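Local coordinates for protein triacylglycerol lipase (Yarrowia lipolytica, PDB 3O0D) that probably hydrolyses triacylglycerols, acting as an extracellular, N-glycosylated lipase of the alpha/beta-hydrolase fold, at residues A111-S115 with N174-N178; T119-V125 with N194-W200. Where two conformers were deposited one is given. Residue numbers count along the deposited sequence, not the author numbering.

Interaction 1 of 2, residues A111-S115 with N174-N178; sequences AANIS and NLKVN. With NAG (2-acetamido-2-deoxy-beta-D-glucopyranose), chain H; NAG (2-acetamido-2-deoxy-beta-D-glucopyranose), chain I.
A glycosylated asparagine with left-handed backbone angles carries this contact. N113 (phi/psi 67/3) is the third residue of a type II beta turn from A111 to I114, closed by I114 N to A111 O at 3.3 Å, and it opens the sequon N113-I114-S115. Its ND2 is bonded at 1.5 Å to C1 of NAG (chain H). The turn packs on the C-terminal end of helix 163-177, with I114 nearest N174 (CA to CA 6.4 Å) and 204 Å² buried. CA-to-CB of N113 points toward the helix end, and those of V177 and of N178, the first residue to leave helical geometry, point back toward the turn. I114, in the m,m rotamer, sets out sideways but lays CD1 3.7 Å from N174 CA and 4.3 Å from V177 CG2. L175 CD2 lies 3.6 Å from O7 of NAG (chain H); the same sugar also hydrogen-bonds to D145 and H180. A112 CB approaches O6 of NAG (chain I) to 3.6 Å, while the backbone of A112 hydrogen-bonds to Y133 and N134. Apolar packing by I114 thus adjoins a polar, amide-rich edge, and the first sugar of the N113 glycan rests against the last turn of the helix.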
loop_
_atom_site.group_PDB
_atom_site.type_symbol
_atom_site.label_atom_id
_atom_site.label_comp_id
_atom_site.label_asym_id
_atom_site.label_seq_id
_atom_site.Cartn_x
_atom_site.Cartn_y
_atom_site.Cartn_z
ATOM N N ALA A 111 3.807 15.504 9.676
ATOM C CA ALA A 111 3.048 14.304 10.083
ATOM C C ALA A 111 3.581 13.739 11.391
ATOM O O ALA A 111 4.749 13.989 11.747
ATOM C CB ALA A 111 3.180 13.254 9.001
ATOM N N ALA A 112 2.763 12.958 12.083
ATOM C CA ALA A 112 3.136 12.384 13.388
ATOM C C ALA A 112 4.451 11.566 13.301
ATOM O O ALA A 112 4.685 10.792 12.334
ATOM C CB ALA A 112 2.051 11.500 13.928
ATOM N N ASN A 113 5.294 11.735 14.343
ATOM C CA ASN A 113 6.554 10.981 14.429
ATOM C C ASN A 113 7.627 11.280 13.408
ATOM O O ASN A 113 8.688 10.624 13.400
ATOM C CB ASN A 113 6.271 9.427 14.479
ATOM C CG ASN A 113 7.063 8.755 15.567
ATOM O OD1 ASN A 113 7.386 9.408 16.588
ATOM N ND2 ASN A 113 7.418 7.454 15.373
ATOM N N ILE A 114 7.398 12.243 12.526
ATOM C CA ILE A 114 8.408 12.644 11.595
ATOM C C ILE A 114 9.136 13.901 12.070
ATOM O O ILE A 114 8.559 14.978 12.092
ATOM C CB ILE A 114 7.832 12.925 10.218
ATOM C CG1 ILE A 114 6.897 11.784 9.780
ATOM C CG2 ILE A 114 8.909 13.200 9.243
ATOM C CD1 ILE A 114 7.552 10.368 9.690
ATOM N N SER A 115 10.405 13.760 12.388
ATOM C CA SER A 115 11.186 14.914 12.890
ATOM C C SER A 115 11.460 15.930 11.777
ATOM O O SER A 115 11.558 15.582 10.596
ATOM C CB SER A 115 12.495 14.411 13.519
ATOM O OG SER A 115 13.459 14.158 12.511
ATOM N N ASN A 174 7.543 6.358 7.744
ATOM C CA ASN A 174 7.626 6.702 9.216
ATOM C C ASN A 174 8.552 5.664 9.921
ATOM O O ASN A 174 9.545 6.021 10.525
ATOM C CB ASN A 174 6.234 6.713 9.856
ATOM C CG ASN A 174 6.237 6.305 11.252
ATOM O OD1 ASN A 174 5.600 5.276 11.722
ATOM N ND2 ASN A 174 6.986 7.096 12.032
ATOM N N LEU A 175 8.241 4.374 9.757
ATOM C CA LEU A 175 8.993 3.313 10.466
ATOM C C LEU A 175 10.468 3.311 10.003
ATOM O O LEU A 175 11.382 3.123 10.825
ATOM C CB LEU A 175 8.358 1.952 10.159
ATOM C CG LEU A 175 7.072 1.739 10.929
ATOM C CD1 LEU A 175 6.341 0.394 10.404
ATOM C CD2 LEU A 175 7.221 1.649 12.463
ATOM N N LYS A 176 10.699 3.486 8.713
ATOM C CA LYS A 176 12.005 3.439 8.121
ATOM C C LYS A 176 12.904 4.644 8.547
ATOM O O LYS A 176 14.016 4.456 9.001
ATOM C CB LYS A 176 11.843 3.391 6.613
ATOM C CG LYS A 176 13.093 3.652 5.831
ATOM C CD LYS A 176 13.934 2.451 5.716
ATOM C CE LYS A 176 13.978 1.998 4.262
ATOM N NZ LYS A 176 14.931 0.873 4.128
ATOM N N VAL A 177 12.394 5.851 8.503
ATOM C CA VAL A 177 13.184 6.944 9.039
ATOM C C VAL A 177 13.338 6.889 10.570
ATOM O O VAL A 177 14.224 7.502 11.097
ATOM C CB VAL A 177 12.691 8.378 8.613
ATOM C CG1 VAL A 177 12.659 8.546 7.172
ATOM C CG2 VAL A 177 11.483 8.713 9.238
ATOM N N ASN A 178 12.474 6.175 11.255
ATOM C CA ASN A 178 12.560 6.058 12.718
ATOM C C ASN A 178 13.282 4.802 13.216
ATOM O O ASN A 178 13.061 4.364 14.346
ATOM C CB ASN A 178 11.229 6.219 13.416
ATOM C CG ASN A 178 10.734 7.680 13.324
ATOM O OD1 ASN A 178 9.683 7.992 12.711
ATOM N ND2 ASN A 178 11.525 8.580 13.909
HETATM C C1 NAG H . 8.158 6.816 16.449
HETATM C C2 NAG H . 8.109 5.288 16.221
HETATM C C3 NAG H . 9.038 4.628 17.232
HETATM C C4 NAG H . 10.449 5.218 17.146
HETATM C C5 NAG H . 10.308 6.696 17.417
HETATM C C6 NAG H . 11.610 7.505 17.571
HETATM C C7 NAG H . 5.976 4.386 15.393
HETATM C C8 NAG H . 4.648 3.773 15.731
HETATM N N2 NAG H . 6.774 4.716 16.415
HETATM O O3 NAG H . 9.046 3.212 16.969
HETATM O O4 NAG H . 11.244 4.672 18.203
HETATM O O5 NAG H . 9.489 7.237 16.357
HETATM O O6 NAG H . 12.460 7.128 16.548
HETATM O O7 NAG H . 6.300 4.602 14.238
HETATM C C1 NAG I . -0.450 14.405 13.165
HETATM C C2 NAG I . -0.667 15.904 12.988
HETATM C C3 NAG I . 0.139 16.612 14.072
HETATM C C4 NAG I . -0.085 16.074 15.485
HETATM C C5 NAG I . 0.080 14.555 15.514
HETATM C C6 NAG I . -0.420 13.853 16.769
HETATM C C7 NAG I . -1.134 16.664 10.732
HETATM C C8 NAG I . -0.655 17.179 9.430
HETATM N N2 NAG I . -0.236 16.383 11.698
HETATM O O3 NAG I . -0.089 18.032 14.029
HETATM O O4 NAG I . 0.941 16.668 16.270
HETATM O O5 NAG I . -0.711 13.971 14.478
HETATM O O6 NAG I . 0.283 12.631 16.835
HETATM O O7 NAG I . -2.328 16.505 10.903
#

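Interaction 2 of 2, residues T119-V125 with N194-W200; sequences TCDDCLV and NAGFANW
N194, the N-cap of helix 195-206, joins the helix start to the loop leading into strand 124-126. Its OD1 lies 3.0 Å from F197 N, the capping bond, and also accepts weakly from L124 N at 3.3 Å. N194 N donates to L124 O at 3.1 Å. N194 ND2 makes two weak bonds, to D122 O at 3.3 Å and D122 OD1 at 3.4 Å. Water 1 donates to D122 OD2 (2.5 Å) and accepts from G196 N (3.0 Å). C120 to C123 form a type I turn, and G196 CA makes a CH...O contact of 3.4 Å to D122 O, where a CB would clash. C123 is nearest F197 (CA to CA 4.2 Å). F197 and W200 (both chi1 t) flank C123 SG, which lies at the F197 ring edge, 3.4 Å from CD1, and 3.7 Å from W200 CE3. V125 CG1 makes a CH-pi contact 3.6 Å from the F197 centroid. C120 N, over a face of the W200 ring, finds no partner. C120 SG and C123 SG, a disulfide pair in this protein, are 4.6 Å apart in the conformer given, so in it N194, water and sulfur-aromatic packing join turn and helix without that bond.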
loop_
_atom_site.group_PDB
_atom_site.type_symbol
_atom_site.label_atom_id
_atom_site.label_comp_id
_atom_site.label_asym_id
_atom_site.label_seq_id
_atom_site.Cartn_x
_atom_site.Cartn_y
_atom_site.Cartn_z
ATOM N N THR A 119 12.996 14.362 6.622
ATOM C CA THR A 119 12.625 14.469 5.198
ATOM C C THR A 119 13.438 15.515 4.411
ATOM O O THR A 119 14.073 16.385 4.983
ATOM C CB THR A 119 11.141 14.875 5.065
ATOM O OG1 THR A 119 10.919 16.054 5.847
ATOM C CG2 THR A 119 10.293 13.836 5.600
ATOM N N CYS A 120 13.384 15.447 3.095
ATOM C CA CYS A 120 13.965 16.488 2.248
ATOM C C CYS A 120 13.108 17.791 2.336
ATOM O O CYS A 120 11.911 17.749 2.610
ATOM C CB CYS A 120 14.121 15.943 0.829
ATOM S SG CYS A 120 12.664 15.831 -0.204
ATOM N N ASP A 121 13.694 18.968 2.145
ATOM C CA ASP A 121 12.844 20.167 2.267
ATOM C C ASP A 121 11.717 20.217 1.221
ATOM O O ASP A 121 10.679 20.806 1.480
ATOM C CB ASP A 121 13.644 21.486 2.241
ATOM C CG ASP A 121 14.972 21.406 2.983
ATOM O OD1 ASP A 121 15.099 20.680 4.035
ATOM O OD2 ASP A 121 15.901 22.121 2.494
ATOM N N ASP A 122 11.891 19.565 0.071
ATOM C CA ASP A 122 10.847 19.583 -0.937
ATOM C C ASP A 122 10.025 18.216 -0.958
ATOM O O ASP A 122 9.581 17.769 -1.988
ATOM C CB ASP A 122 11.438 19.964 -2.280
ATOM C CG ASP A 122 10.379 20.281 -3.325
ATOM O OD1 ASP A 122 9.264 20.814 -2.980
ATOM O OD2 ASP A 122 10.678 19.960 -4.507
ATOM N N CYS A 123 9.801 17.650 0.216
ATOM C CA CYS A 123 9.098 16.351 0.393
ATOM C C CYS A 123 7.628 16.607 0.729
ATOM O O CYS A 123 7.225 16.513 1.910
ATOM C CB CYS A 123 9.780 15.538 1.513
ATOM S SG CYS A 123 9.013 13.964 1.993
ATOM N N LEU A 124 6.832 16.924 -0.305
ATOM C CA LEU A 124 5.481 17.382 -0.191
ATOM C C LEU A 124 4.484 16.255 -0.573
ATOM O O LEU A 124 4.706 15.544 -1.582
ATOM C CB LEU A 124 5.252 18.563 -1.140
ATOM C CG LEU A 124 6.180 19.791 -0.968
ATOM C CD1 LEU A 124 5.753 20.903 -1.902
ATOM C CD2 LEU A 124 6.135 20.269 0.409
ATOM N N VAL A 125 3.438 16.142 0.224
ATOM C CA VAL A 125 2.475 15.086 0.063
ATOM C C VAL A 125 1.045 15.588 0.234
ATOM O O VAL A 125 0.732 16.486 1.061
ATOM C CB VAL A 125 2.764 14.032 1.077
ATOM C CG1 VAL A 125 4.117 13.355 0.762
ATOM C CG2 VAL A 125 2.863 14.698 2.384
ATOM N N ASN A 194 4.910 14.698 -4.522
ATOM C CA ASN A 194 5.543 15.305 -5.643
ATOM C C ASN A 194 6.899 14.704 -6.031
ATOM O O ASN A 194 7.273 13.652 -5.514
ATOM C CB ASN A 194 5.620 16.835 -5.304
ATOM C CG ASN A 194 6.730 17.117 -4.300
ATOM O OD1 ASN A 194 7.138 16.220 -3.539
ATOM N ND2 ASN A 194 7.260 18.371 -4.306
ATOM N N ALA A 195 7.606 15.300 -6.993
ATOM C CA ALA A 195 8.866 14.721 -7.496
ATOM C C ALA A 195 9.917 14.696 -6.388
ATOM O O ALA A 195 10.627 13.716 -6.206
ATOM C CB ALA A 195 9.366 15.444 -8.756
ATOM N N GLY A 196 10.010 15.768 -5.599
ATOM C CA GLY A 196 10.850 15.688 -4.406
ATOM C C GLY A 196 10.593 14.489 -3.518
ATOM O O GLY A 196 11.542 13.775 -3.212
ATOM N N PHE A 197 9.331 14.271 -3.101
ATOM C CA PHE A 197 8.954 13.153 -2.261
ATOM C C PHE A 197 9.285 11.825 -2.998
ATOM O O PHE A 197 9.938 10.942 -2.436
ATOM C CB PHE A 197 7.468 13.240 -1.959
ATOM C CG PHE A 197 6.905 12.031 -1.248
ATOM C CD1 PHE A 197 7.092 11.823 0.093
ATOM C CD2 PHE A 197 6.226 11.059 -2.004
ATOM C CE1 PHE A 197 6.551 10.709 0.721
ATOM C CE2 PHE A 197 5.657 9.875 -1.387
ATOM C CZ PHE A 197 5.808 9.708 -0.067
ATOM N N ALA A 198 8.889 11.732 -4.256
ATOM C CA ALA A 198 9.042 10.427 -4.978
ATOM C C ALA A 198 10.538 10.060 -5.046
ATOM O O ALA A 198 10.905 8.914 -4.837
ATOM C CB ALA A 198 8.458 10.582 -6.371
ATOM N N ASN A 199 11.403 11.016 -5.391
ATOM C CA ASN A 199 12.810 10.715 -5.542
ATOM C C ASN A 199 13.485 10.441 -4.214
ATOM O O ASN A 199 14.401 9.575 -4.146
ATOM C CB ASN A 199 13.505 11.825 -6.324
ATOM C CG ASN A 199 13.049 11.888 -7.779
ATOM O OD1 ASN A 199 12.771 12.976 -8.312
ATOM N ND2 ASN A 199 12.981 10.718 -8.452
ATOM N N TRP A 200 12.988 11.079 -3.153
ATOM C CA TRP A 200 13.517 10.890 -1.852
ATOM C C TRP A 200 13.156 9.482 -1.348
ATOM O O TRP A 200 14.028 8.750 -0.827
ATOM C CB TRP A 200 13.026 11.998 -0.938
ATOM C CG TRP A 200 13.339 11.738 0.551
ATOM C CD1 TRP A 200 14.566 11.922 1.168
ATOM C CD2 TRP A 200 12.460 11.309 1.551
ATOM N NE1 TRP A 200 14.479 11.615 2.477
ATOM C CE2 TRP A 200 13.205 11.222 2.753
ATOM C CE3 TRP A 200 11.103 10.965 1.580
ATOM C CZ2 TRP A 200 12.622 10.842 3.969
ATOM C CZ3 TRP A 200 10.540 10.572 2.778
ATOM C CH2 TRP A 200 11.299 10.497 3.958
HETATM O O HOH W 1 9.695 18.625 -6.386
#

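In the fold
Both contacts begin in the chain from strand 105-107 to strand 124-126, paired in a small antiparallel sheet outside the main one. From the N terminus, 111-115 comes first and 119-125 follows; their partners come in the same order, 174-178 and then 194-200, so the two closures, across 58 and 68 residues, cross instead of nesting. Interaction 1 fixes the first part of this connection to the end of helix 163-177, and interaction 2 fixes its last part, with the start of strand 124-126, to the start of helix 195-206, beyond strand 183-187. With centres about 14 Å apart, they meet where V177 CG1 lies 3.9 Å from W200 CZ2 and I114 CG2 3.9 Å from T119 CG2.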